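Local coordinates for superoxide dismutase [Fe] (Aquifex pyrophilus, PDB 1COJ), which catalyses the dismutation of superoxide radicals to hydrogen peroxide and dioxygen, using one iron ion in each subunit of a homotetramer, at residues R126-L131 / D163-A168; A30-Y35 / L80-F85; E117-A122 / Y180-F185. All blocks are in the same frame, centred on the assembly; numbering follows the deposited sequence.

Contact 1 of 3, residues R126-L131 / D163-A168. With FE (Fe (III) ion), chain B.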
loop_
_atom_site.group_PDB
_atom_site.type_symbol
_atom_site.label_atom_id
_atom_site.label_comp_id
_atom_site.label_asym_id
_atom_site.label_seq_id
_atom_site.Cartn_x
_atom_site.Cartn_y
_atom_site.Cartn_z
ATOM N N ARG A 126 -1.891 0.739 -12.089
ATOM C CA ARG A 126 -1.773 2.161 -11.816
ATOM C C ARG A 126 -0.383 2.774 -11.893
ATOM O O ARG A 126 -0.253 3.998 -11.819
ATOM C CB ARG A 126 -2.405 2.448 -10.454
ATOM C CG ARG A 126 -3.822 1.892 -10.347
ATOM C CD ARG A 126 -4.351 1.848 -8.918
ATOM N NE ARG A 126 -5.649 1.174 -8.880
ATOM C CZ ARG A 126 -6.287 0.809 -7.770
ATOM N NH1 ARG A 126 -5.763 1.047 -6.576
ATOM N NH2 ARG A 126 -7.456 0.191 -7.859
ATOM N N GLY A 127 0.640 1.940 -12.050
ATOM C CA GLY A 127 1.998 2.448 -12.115
ATOM C C GLY A 127 2.839 2.037 -13.309
ATOM O O GLY A 127 3.345 2.897 -14.038
ATOM N N TRP A 128 3.030 0.731 -13.487
ATOM C CA TRP A 128 3.847 0.201 -14.583
ATOM C C TRP A 128 3.375 -1.185 -15.011
ATOM O O TRP A 128 2.683 -1.873 -14.263
ATOM C CB TRP A 128 5.316 0.046 -14.141
ATOM C CG TRP A 128 5.991 1.289 -13.638
ATOM C CD1 TRP A 128 5.887 1.827 -12.391
ATOM C CD2 TRP A 128 6.877 2.147 -14.370
ATOM N NE1 TRP A 128 6.643 2.964 -12.303
ATOM C CE2 TRP A 128 7.267 3.185 -13.507
ATOM C CE3 TRP A 128 7.379 2.133 -15.679
ATOM C CZ2 TRP A 128 8.144 4.208 -13.896
ATOM C CZ3 TRP A 128 8.254 3.151 -16.074
ATOM C CH2 TRP A 128 8.625 4.171 -15.184
ATOM N N ALA A 129 3.782 -1.591 -16.205
ATOM C CA ALA A 129 3.490 -2.917 -16.738
ATOM C C ALA A 129 4.858 -3.377 -17.233
ATOM O O ALA A 129 5.497 -2.690 -18.039
ATOM C CB ALA A 129 2.496 -2.843 -17.884
ATOM N N ILE A 130 5.336 -4.499 -16.707
ATOM C CA ILE A 130 6.652 -5.009 -17.069
ATOM C C ILE A 130 6.676 -6.438 -17.601
ATOM O O ILE A 130 5.963 -7.307 -17.096
ATOM C CB ILE A 130 7.603 -4.958 -15.841
ATOM C CG1 ILE A 130 7.741 -3.522 -15.333
ATOM C CG2 ILE A 130 8.980 -5.508 -16.200
ATOM C CD1 ILE A 130 8.565 -3.382 -14.064
ATOM N N LEU A 131 7.438 -6.655 -18.670
ATOM C CA LEU A 131 7.638 -7.995 -19.216
ATOM C C LEU A 131 9.079 -8.277 -18.828
ATOM O O LEU A 131 9.979 -7.518 -19.201
ATOM C CB LEU A 131 7.522 -8.040 -20.747
ATOM C CG LEU A 131 7.937 -9.399 -21.347
ATOM C CD1 LEU A 131 6.944 -10.490 -20.951
ATOM C CD2 LEU A 131 8.039 -9.319 -22.858
ATOM N N ASP A 163 5.376 2.732 -18.648
ATOM C CA ASP A 163 4.970 3.650 -17.594
ATOM C C ASP A 163 3.476 3.936 -17.753
ATOM O O ASP A 163 3.049 4.396 -18.813
ATOM C CB ASP A 163 5.750 4.964 -17.720
ATOM C CG ASP A 163 5.580 5.871 -16.514
ATOM O OD1 ASP A 163 4.815 5.522 -15.592
ATOM O OD2 ASP A 163 6.245 6.923 -16.466
ATOM N N THR A 164 2.682 3.661 -16.720
ATOM C CA THR A 164 1.252 3.932 -16.797
ATOM C C THR A 164 0.833 5.065 -15.865
ATOM O O THR A 164 -0.354 5.306 -15.665
ATOM C CB THR A 164 0.383 2.664 -16.555
ATOM O OG1 THR A 164 0.595 2.165 -15.232
ATOM C CG2 THR A 164 0.723 1.580 -17.563
ATOM N N TYR A 165 1.809 5.745 -15.265
ATOM C CA TYR A 165 1.510 6.887 -14.403
ATOM C C TYR A 165 0.857 7.908 -15.317
ATOM O O TYR A 165 1.237 8.031 -16.483
ATOM C CB TYR A 165 2.783 7.508 -13.832
ATOM C CG TYR A 165 3.216 6.966 -12.488
ATOM C CD1 TYR A 165 3.154 7.764 -11.344
ATOM C CD2 TYR A 165 3.722 5.669 -12.360
ATOM C CE1 TYR A 165 3.589 7.289 -10.100
ATOM C CE2 TYR A 165 4.160 5.180 -11.117
ATOM C CZ TYR A 165 4.092 5.996 -9.992
ATOM O OH TYR A 165 4.549 5.539 -8.766
ATOM N N GLU A 166 -0.076 8.680 -14.780
ATOM C CA GLU A 166 -0.784 9.675 -15.574
ATOM C C GLU A 166 0.106 10.714 -16.247
ATOM O O GLU A 166 -0.195 11.162 -17.351
ATOM C CB GLU A 166 -1.865 10.343 -14.729
ATOM C CG GLU A 166 -2.910 9.345 -14.272
ATOM C CD GLU A 166 -3.994 9.947 -13.408
ATOM O OE1 GLU A 166 -3.706 10.849 -12.590
ATOM O OE2 GLU A 166 -5.150 9.494 -13.541
ATOM N N HIS A 167 1.220 11.071 -15.617
ATOM C CA HIS A 167 2.122 12.058 -16.203
ATOM C C HIS A 167 2.788 11.564 -17.489
ATOM O O HIS A 167 3.278 12.361 -18.289
ATOM C CB HIS A 167 3.185 12.517 -15.188
ATOM C CG HIS A 167 4.082 11.423 -14.693
ATOM N ND1 HIS A 167 4.354 11.188 -13.362
ATOM C CD2 HIS A 167 4.816 10.513 -15.380
ATOM C CE1 HIS A 167 5.221 10.173 -13.290
ATOM N NE2 HIS A 167 5.525 9.733 -14.494
ATOM N N ALA A 168 2.773 10.253 -17.700
ATOM C CA ALA A 168 3.394 9.662 -18.878
ATOM C C ALA A 168 2.627 9.896 -20.185
ATOM O O ALA A 168 3.237 9.935 -21.263
ATOM C CB ALA A 168 3.602 8.171 -18.659
HETATM FE FE FE B . 6.856 8.300 -15.226
HETATM O O HOH W 1 -1.890 5.823 -13.252
HETATM O O HOH W 2 6.286 7.124 -13.711
#
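The indole of Trp128 lies flat against the side chain of Asp163, ring and carboxylate planes 10° apart. The six-membered ring does the touching: CZ3 comes within 3.5 Å of Asp163 CB, and OD1 hangs above the same face toward the rim. Asp163 carries its CG anti to the backbone N, chi1 -169°, which brings the carboxyl carbon to 3.7 Å from Trp128 CH2. The two oxygens have separate jobs. OD2 binds the iron at 1.9 Å, while OD1 accepts the N-H of Tyr165 from above the carboxylate plane, closing an Asx turn, and also takes a weak bond from the iron-bound water.

His167, four residues on, adds NE2 at 2.1 Å from the metal; His27 and His81 complete the protein ligands. Tyr165 meets the indole obliquely, its CE2 3.5 Å from Trp128 NE1; that NE1 bonds to His148 ND1, and Tyr165 OH to the backbone N of His148. An alanine in place of Trp128 would probably open a gap beside the face of the Asp163 carboxylate and leave His148 ND1 without its indole partner.

Next to the stack, Thr164 N donates to Gly127 O at 2.9 Å, and a water joins Arg126 O to Thr164 O. Trp128 and Asp163 form an antiparallel non-hydrogen-bonded pair, and Gly127 and Trp128 together face Leu145 of strand 139-145, a classic beta bulge. Strand 128-134 is the middle one of three, with helix 63-86 packed on Trp128 and helix 111-124 on Ala129 and Thr164.

Contact 2 of 3, residues A30-Y35 / L80-F85. With FE (Fe (III) ion), chain B.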
loop_
_atom_site.group_PDB
_atom_site.type_symbol
_atom_site.label_atom_id
_atom_site.label_comp_id
_atom_site.label_asym_id
_atom_site.label_seq_id
_atom_site.Cartn_x
_atom_site.Cartn_y
_atom_site.Cartn_z
ATOM N N ALA A 30 11.436 16.933 -15.280
ATOM C CA ALA A 30 10.900 17.158 -13.943
ATOM C C ALA A 30 10.760 15.897 -13.100
ATOM O O ALA A 30 11.334 15.804 -12.013
ATOM C CB ALA A 30 9.567 17.894 -14.018
ATOM N N HIS A 31 9.999 14.930 -13.602
ATOM C CA HIS A 31 9.766 13.688 -12.877
ATOM C C HIS A 31 10.991 12.815 -12.710
ATOM O O HIS A 31 11.427 12.567 -11.590
ATOM C CB HIS A 31 8.630 12.908 -13.529
ATOM C CG HIS A 31 7.321 13.633 -13.496
ATOM N ND1 HIS A 31 6.659 13.896 -12.313
ATOM C CD2 HIS A 31 6.584 14.207 -14.474
ATOM C CE1 HIS A 31 5.569 14.603 -12.567
ATOM N NE2 HIS A 31 5.498 14.807 -13.867
ATOM N N TYR A 32 11.555 12.357 -13.822
ATOM C CA TYR A 32 12.739 11.509 -13.777
ATOM C C TYR A 32 13.883 12.129 -12.962
ATOM O O TYR A 32 14.403 11.510 -12.027
ATOM C CB TYR A 32 13.193 11.185 -15.204
ATOM C CG TYR A 32 14.607 10.662 -15.317
ATOM C CD1 TYR A 32 15.024 9.538 -14.602
ATOM C CD2 TYR A 32 15.538 11.305 -16.131
ATOM C CE1 TYR A 32 16.345 9.070 -14.699
ATOM C CE2 TYR A 32 16.847 10.853 -16.236
ATOM C CZ TYR A 32 17.248 9.738 -15.522
ATOM O OH TYR A 32 18.546 9.303 -15.639
ATOM N N LYS A 33 14.250 13.359 -13.296
ATOM C CA LYS A 33 15.326 14.030 -12.591
ATOM C C LYS A 33 14.991 14.296 -11.129
ATOM O O LYS A 33 15.889 14.365 -10.284
ATOM C CB LYS A 33 15.729 15.306 -13.329
ATOM C CG LYS A 33 16.326 15.009 -14.696
ATOM C CD LYS A 33 16.951 16.231 -15.338
ATOM C CE LYS A 33 17.645 15.846 -16.634
ATOM N NZ LYS A 33 18.353 17.009 -17.235
ATOM N N GLY A 34 13.697 14.376 -10.825
ATOM C CA GLY A 34 13.259 14.601 -9.458
ATOM C C GLY A 34 13.547 13.389 -8.590
ATOM O O GLY A 34 13.902 13.527 -7.414
ATOM N N TYR A 35 13.403 12.199 -9.172
ATOM C CA TYR A 35 13.669 10.953 -8.457
ATOM C C TYR A 35 15.160 10.826 -8.180
ATOM O O TYR A 35 15.561 10.322 -7.131
ATOM C CB TYR A 35 13.187 9.741 -9.259
ATOM C CG TYR A 35 11.696 9.728 -9.493
ATOM C CD1 TYR A 35 10.804 9.877 -8.431
ATOM C CD2 TYR A 35 11.174 9.591 -10.777
ATOM C CE1 TYR A 35 9.424 9.898 -8.642
ATOM C CE2 TYR A 35 9.794 9.611 -10.999
ATOM C CZ TYR A 35 8.928 9.763 -9.925
ATOM O OH TYR A 35 7.563 9.756 -10.127
ATOM N N LEU A 80 13.440 2.423 -13.388
ATOM C CA LEU A 80 12.332 2.160 -14.301
ATOM C C LEU A 80 12.252 3.201 -15.413
ATOM O O LEU A 80 12.001 2.856 -16.568
ATOM C CB LEU A 80 11.015 2.061 -13.526
ATOM C CG LEU A 80 10.567 0.670 -13.041
ATOM C CD1 LEU A 80 11.723 -0.289 -12.842
ATOM C CD2 LEU A 80 9.750 0.816 -11.768
ATOM N N HIS A 81 12.492 4.467 -15.077
ATOM C CA HIS A 81 12.460 5.517 -16.090
ATOM C C HIS A 81 13.607 5.373 -17.083
ATOM O O HIS A 81 13.417 5.571 -18.285
ATOM C CB HIS A 81 12.456 6.910 -15.456
ATOM C CG HIS A 81 11.097 7.352 -15.005
ATOM N ND1 HIS A 81 10.614 7.168 -13.730
ATOM C CD2 HIS A 81 10.078 7.906 -15.706
ATOM C CE1 HIS A 81 9.350 7.591 -13.695
ATOM N NE2 HIS A 81 8.979 8.048 -14.871
ATOM N N GLU A 82 14.781 4.983 -16.597
ATOM C CA GLU A 82 15.922 4.803 -17.485
ATOM C C GLU A 82 15.686 3.652 -18.456
ATOM O O GLU A 82 16.083 3.723 -19.621
ATOM C CB GLU A 82 17.204 4.599 -16.684
ATOM C CG GLU A 82 17.602 5.845 -15.927
ATOM C CD GLU A 82 18.941 5.733 -15.232
ATOM O OE1 GLU A 82 19.432 6.778 -14.763
ATOM O OE2 GLU A 82 19.501 4.620 -15.142
ATOM N N LEU A 83 15.016 2.606 -17.984
ATOM C CA LEU A 83 14.700 1.452 -18.823
ATOM C C LEU A 83 13.619 1.820 -19.843
ATOM O O LEU A 83 13.608 1.324 -20.970
ATOM C CB LEU A 83 14.223 0.284 -17.953
ATOM C CG LEU A 83 15.259 -0.385 -17.044
ATOM C CD1 LEU A 83 14.567 -1.278 -16.032
ATOM C CD2 LEU A 83 16.240 -1.192 -17.882
ATOM N N TYR A 84 12.723 2.709 -19.429
ATOM C CA TYR A 84 11.627 3.181 -20.267
ATOM C C TYR A 84 12.117 4.084 -21.408
ATOM O O TYR A 84 11.925 3.770 -22.584
ATOM C CB TYR A 84 10.612 3.911 -19.380
ATOM C CG TYR A 84 9.488 4.627 -20.094
ATOM C CD1 TYR A 84 8.419 3.922 -20.642
ATOM C CD2 TYR A 84 9.463 6.018 -20.163
ATOM C CE1 TYR A 84 7.344 4.586 -21.232
ATOM C CE2 TYR A 84 8.394 6.693 -20.753
ATOM C CZ TYR A 84 7.337 5.973 -21.278
ATOM O OH TYR A 84 6.241 6.642 -21.780
ATOM N N PHE A 85 12.769 5.189 -21.061
ATOM C CA PHE A 85 13.281 6.119 -22.065
ATOM C C PHE A 85 14.318 5.464 -22.969
ATOM O O PHE A 85 14.304 5.653 -24.188
ATOM C CB PHE A 85 13.897 7.346 -21.390
ATOM C CG PHE A 85 12.901 8.222 -20.684
ATOM C CD1 PHE A 85 11.774 8.693 -21.351
ATOM C CD2 PHE A 85 13.097 8.590 -19.355
ATOM C CE1 PHE A 85 10.860 9.517 -20.710
ATOM C CE2 PHE A 85 12.187 9.416 -18.703
ATOM C CZ PHE A 85 11.067 9.881 -19.382
HETATM FE FE FE B . 6.856 8.300 -15.226
HETATM O O HOH W 2 6.286 7.124 -13.711
#
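His81 binds the iron through NE2 at 2.2 Å, and its ring lies near that of Tyr35, the two side chains crossing at about a right angle. The ring planes are 27° apart but slid so far, with centroids 5.3 Å apart, that they barely overlap; the close approach is made by one corner of each, Tyr35 CE2 lying 3.4 Å from His81 CE1. On the other nitrogen, ND1 of His81 is bonded to the carbonyl of Gly77, one turn back in its own helix, so the ring is tied at both nitrogens, which would probably restrict its rotation. Tyr35 is fixed in turn by its hydroxyl, which pairs with His148 NE2.

Nearer the backbone, Tyr32 takes over. Its CG stands anti to the backbone N, chi1 163°, which sends the ring root across to the facing helix, and CD1 rests 3.8 Å from His81 CB. CB of the same tyrosine meets the edge of the Phe85 ring at CE2, 4.0 Å away.

This is the alpha-hairpin domain of the iron/manganese superoxide dismutases: helices 21-47 and 63-86 run roughly antiparallel, the axes of 30-35 and 80-85 passing 10.6 Å apart at 140°, and each helix supplies one histidine to the iron, His27 from the first and His81 from the second. Helix 21-47 has a wider pi-type turn at 30-32.

Farther out, Tyr32 OH donates to Glu82 OE1 at 2.8 Å, arriving on the anti side close to the carboxylate plane. The Glu82 chain is extended beyond CG and crosses the tyrosine at about a right angle. The same hydroxyl also bonds to Lys8 N, which links the hairpin to the N-terminal segment, and Pro7, Leu11 and Pro13 pack on Tyr32, Glu82 and Phe85 respectively.

Contact 3 of 3, residues E117-A122 / Y180-F185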
loop_
_atom_site.group_PDB
_atom_site.type_symbol
_atom_site.label_atom_id
_atom_site.label_comp_id
_atom_site.label_asym_id
_atom_site.label_seq_id
_atom_site.Cartn_x
_atom_site.Cartn_y
_atom_site.Cartn_z
ATOM N N GLU A 117 -1.343 -9.488 -23.584
ATOM C CA GLU A 117 -1.076 -9.584 -22.159
ATOM C C GLU A 117 -0.476 -8.284 -21.636
ATOM O O GLU A 117 -0.870 -7.795 -20.573
ATOM C CB GLU A 117 -0.134 -10.754 -21.877
ATOM C CG GLU A 117 -0.136 -11.232 -20.430
ATOM C CD GLU A 117 -1.476 -11.809 -19.986
ATOM O OE1 GLU A 117 -1.724 -11.861 -18.766
ATOM O OE2 GLU A 117 -2.281 -12.217 -20.847
ATOM N N LEU A 118 0.465 -7.714 -22.386
ATOM C CA LEU A 118 1.102 -6.467 -21.983
ATOM C C LEU A 118 0.128 -5.302 -21.971
ATOM O O LEU A 118 0.130 -4.502 -21.035
ATOM C CB LEU A 118 2.302 -6.137 -22.876
ATOM C CG LEU A 118 3.672 -6.594 -22.368
ATOM C CD1 LEU A 118 4.745 -6.243 -23.392
ATOM C CD2 LEU A 118 3.972 -5.940 -21.018
ATOM N N LYS A 119 -0.706 -5.208 -23.004
ATOM C CA LYS A 119 -1.687 -4.131 -23.087
ATOM C C LYS A 119 -2.674 -4.247 -21.930
ATOM O O LYS A 119 -3.046 -3.244 -21.320
ATOM C CB LYS A 119 -2.439 -4.167 -24.420
ATOM C CG LYS A 119 -1.578 -3.899 -25.643
ATOM C CD LYS A 119 -2.444 -3.877 -26.894
ATOM C CE LYS A 119 -1.624 -3.761 -28.170
ATOM N NZ LYS A 119 -0.821 -2.512 -28.262
ATOM N N ALA A 120 -3.057 -5.477 -21.605
ATOM C CA ALA A 120 -3.992 -5.731 -20.513
ATOM C C ALA A 120 -3.408 -5.275 -19.174
ATOM O O ALA A 120 -4.078 -4.579 -18.402
ATOM C CB ALA A 120 -4.348 -7.211 -20.462
ATOM N N ALA A 121 -2.156 -5.651 -18.914
ATOM C CA ALA A 121 -1.477 -5.272 -17.677
ATOM C C ALA A 121 -1.328 -3.757 -17.603
ATOM O O ALA A 121 -1.498 -3.163 -16.539
ATOM C CB ALA A 121 -0.109 -5.953 -17.580
ATOM N N ALA A 122 -1.041 -3.130 -18.743
ATOM C CA ALA A 122 -0.886 -1.679 -18.802
ATOM C C ALA A 122 -2.205 -0.971 -18.490
ATOM O O ALA A 122 -2.217 0.126 -17.933
ATOM C CB ALA A 122 -0.364 -1.257 -20.169
ATOM N N TYR A 180 -2.133 5.649 -26.098
ATOM C CA TYR A 180 -0.769 5.859 -25.625
ATOM C C TYR A 180 -0.006 4.536 -25.662
ATOM O O TYR A 180 1.156 4.490 -26.075
ATOM C CB TYR A 180 -0.781 6.446 -24.207
ATOM C CG TYR A 180 0.467 6.167 -23.400
ATOM C CD1 TYR A 180 1.698 6.731 -23.748
ATOM C CD2 TYR A 180 0.419 5.329 -22.282
ATOM C CE1 TYR A 180 2.854 6.465 -22.998
ATOM C CE2 TYR A 180 1.564 5.056 -21.527
ATOM C CZ TYR A 180 2.776 5.625 -21.889
ATOM O OH TYR A 180 3.902 5.351 -21.144
ATOM N N ILE A 181 -0.667 3.458 -25.243
ATOM C CA ILE A 181 -0.041 2.140 -25.240
ATOM C C ILE A 181 0.323 1.737 -26.670
ATOM O O ILE A 181 1.408 1.209 -26.916
ATOM C CB ILE A 181 -0.962 1.079 -24.597
ATOM C CG1 ILE A 181 -1.280 1.474 -23.151
ATOM C CG2 ILE A 181 -0.288 -0.287 -24.625
ATOM C CD1 ILE A 181 -2.386 0.653 -22.507
ATOM N N ASP A 182 -0.569 2.018 -27.619
ATOM C CA ASP A 182 -0.306 1.701 -29.020
ATOM C C ASP A 182 0.905 2.494 -29.505
ATOM O O ASP A 182 1.781 1.948 -30.179
ATOM C CB ASP A 182 -1.519 2.028 -29.899
ATOM C CG ASP A 182 -2.697 1.102 -29.647
ATOM O OD1 ASP A 182 -2.473 -0.063 -29.261
ATOM O OD2 ASP A 182 -3.852 1.539 -29.844
ATOM N N ALA A 183 0.961 3.773 -29.144
ATOM C CA ALA A 183 2.068 4.635 -29.541
ATOM C C ALA A 183 3.386 4.111 -28.972
ATOM O O ALA A 183 4.402 4.111 -29.660
ATOM C CB ALA A 183 1.817 6.069 -29.089
ATOM N N PHE A 184 3.353 3.622 -27.733
ATOM C CA PHE A 184 4.552 3.076 -27.098
ATOM C C PHE A 184 5.107 1.922 -27.940
ATOM O O PHE A 184 6.309 1.860 -28.218
ATOM C CB PHE A 184 4.248 2.590 -25.671
ATOM C CG PHE A 184 5.414 1.907 -25.009
ATOM C CD1 PHE A 184 6.344 2.641 -24.282
ATOM C CD2 PHE A 184 5.596 0.531 -25.134
ATOM C CE1 PHE A 184 7.444 2.014 -23.695
ATOM C CE2 PHE A 184 6.689 -0.102 -24.552
ATOM C CZ PHE A 184 7.613 0.642 -23.830
ATOM N N PHE A 185 4.229 1.012 -28.347
ATOM C CA PHE A 185 4.643 -0.124 -29.162
ATOM C C PHE A 185 5.231 0.271 -30.519
ATOM O O PHE A 185 6.074 -0.445 -31.059
ATOM C CB PHE A 185 3.486 -1.105 -29.337
ATOM C CG PHE A 185 3.309 -2.037 -28.171
ATOM C CD1 PHE A 185 4.059 -3.207 -28.086
ATOM C CD2 PHE A 185 2.420 -1.736 -27.146
ATOM C CE1 PHE A 185 3.926 -4.066 -26.996
ATOM C CE2 PHE A 185 2.280 -2.587 -26.048
ATOM C CZ PHE A 185 3.034 -3.752 -25.974
#
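Leu118, Lys119 and Ala122 of helix 111-124 pack against Ile181, Asp182 and Phe185 of helix 177-186, a helix-helix contact inside the C-terminal domain, away from the metal: Ala122 is about 13 Å from the iron, side chain to ion. The segment axes pass 10.9 Å from each other with 136° between their directions, so the helices run in broadly opposite senses.

Ala122 offers little more than a methyl, and Ile181 reaches in to it, CD1 coming to 3.6 Å from Ala122 CB. The other branch of the isoleucine, CG2, lies 4.0 Å from Lys119 CG, so its two arms touch two different residues of the facing helix. One turn along, the far tip of the Phe185 ring points at Leu118: CZ is 4.0 Å from Leu118 CD1, which sits at the edge of the ring near its plane. Behind this layer, helix 111-124 leans on the sheet, with Leu118 on Ile160 and Leu131 and Ala122 on Ala129. Its side bearing Glu117 faces the third subunit, where that residue pairs with Arg54 and Tyr64 of that subunit.

Lys119 closes the partly exposed flank. Its chain runs out straight until the last bond, where chi4 of -62° folds NZ back, and the ammonium reaches Asp182 OD1 at 3.1 Å, nearly along the axis of that C-O bond. NZ also lies 3.5 Å from Phe185 CD2, approaching the ring obliquely.

The chemistry is thus divided: methyl, isoleucine branches and ring tip meet by apolar packing, while at the margin a hydrogen-bonded salt bridge ties the helices together at the end of the lysine's aliphatic stem, where its strength would probably depend on how much water reaches the pair.

How the contacts relate
Contacts 1 and 2 share the iron and the water bound to it, although one belongs to the C-terminal domain and the other to the alpha-hairpin domain: Asp163 and His167 come from contact 1 and His81 from contact 2, with Asp163 OD2 3.4 Å from His81 NE2. Trp128 bridges them as well, its CZ2 3.6 Å from His81 CE1. Contact 3 does not touch the metal; its centre is about 10 Å from that of contact 1 and about 19 Å from that of contact 2. Tyr180 makes the connection, for its OH lies 2.7 Å from Asp163 O and 2.7 Å from Tyr84 OH, both probable hydrogen bonds. Along the chain, contact 2 closes first, and contact 1 is nested within the loop closed by contact 3.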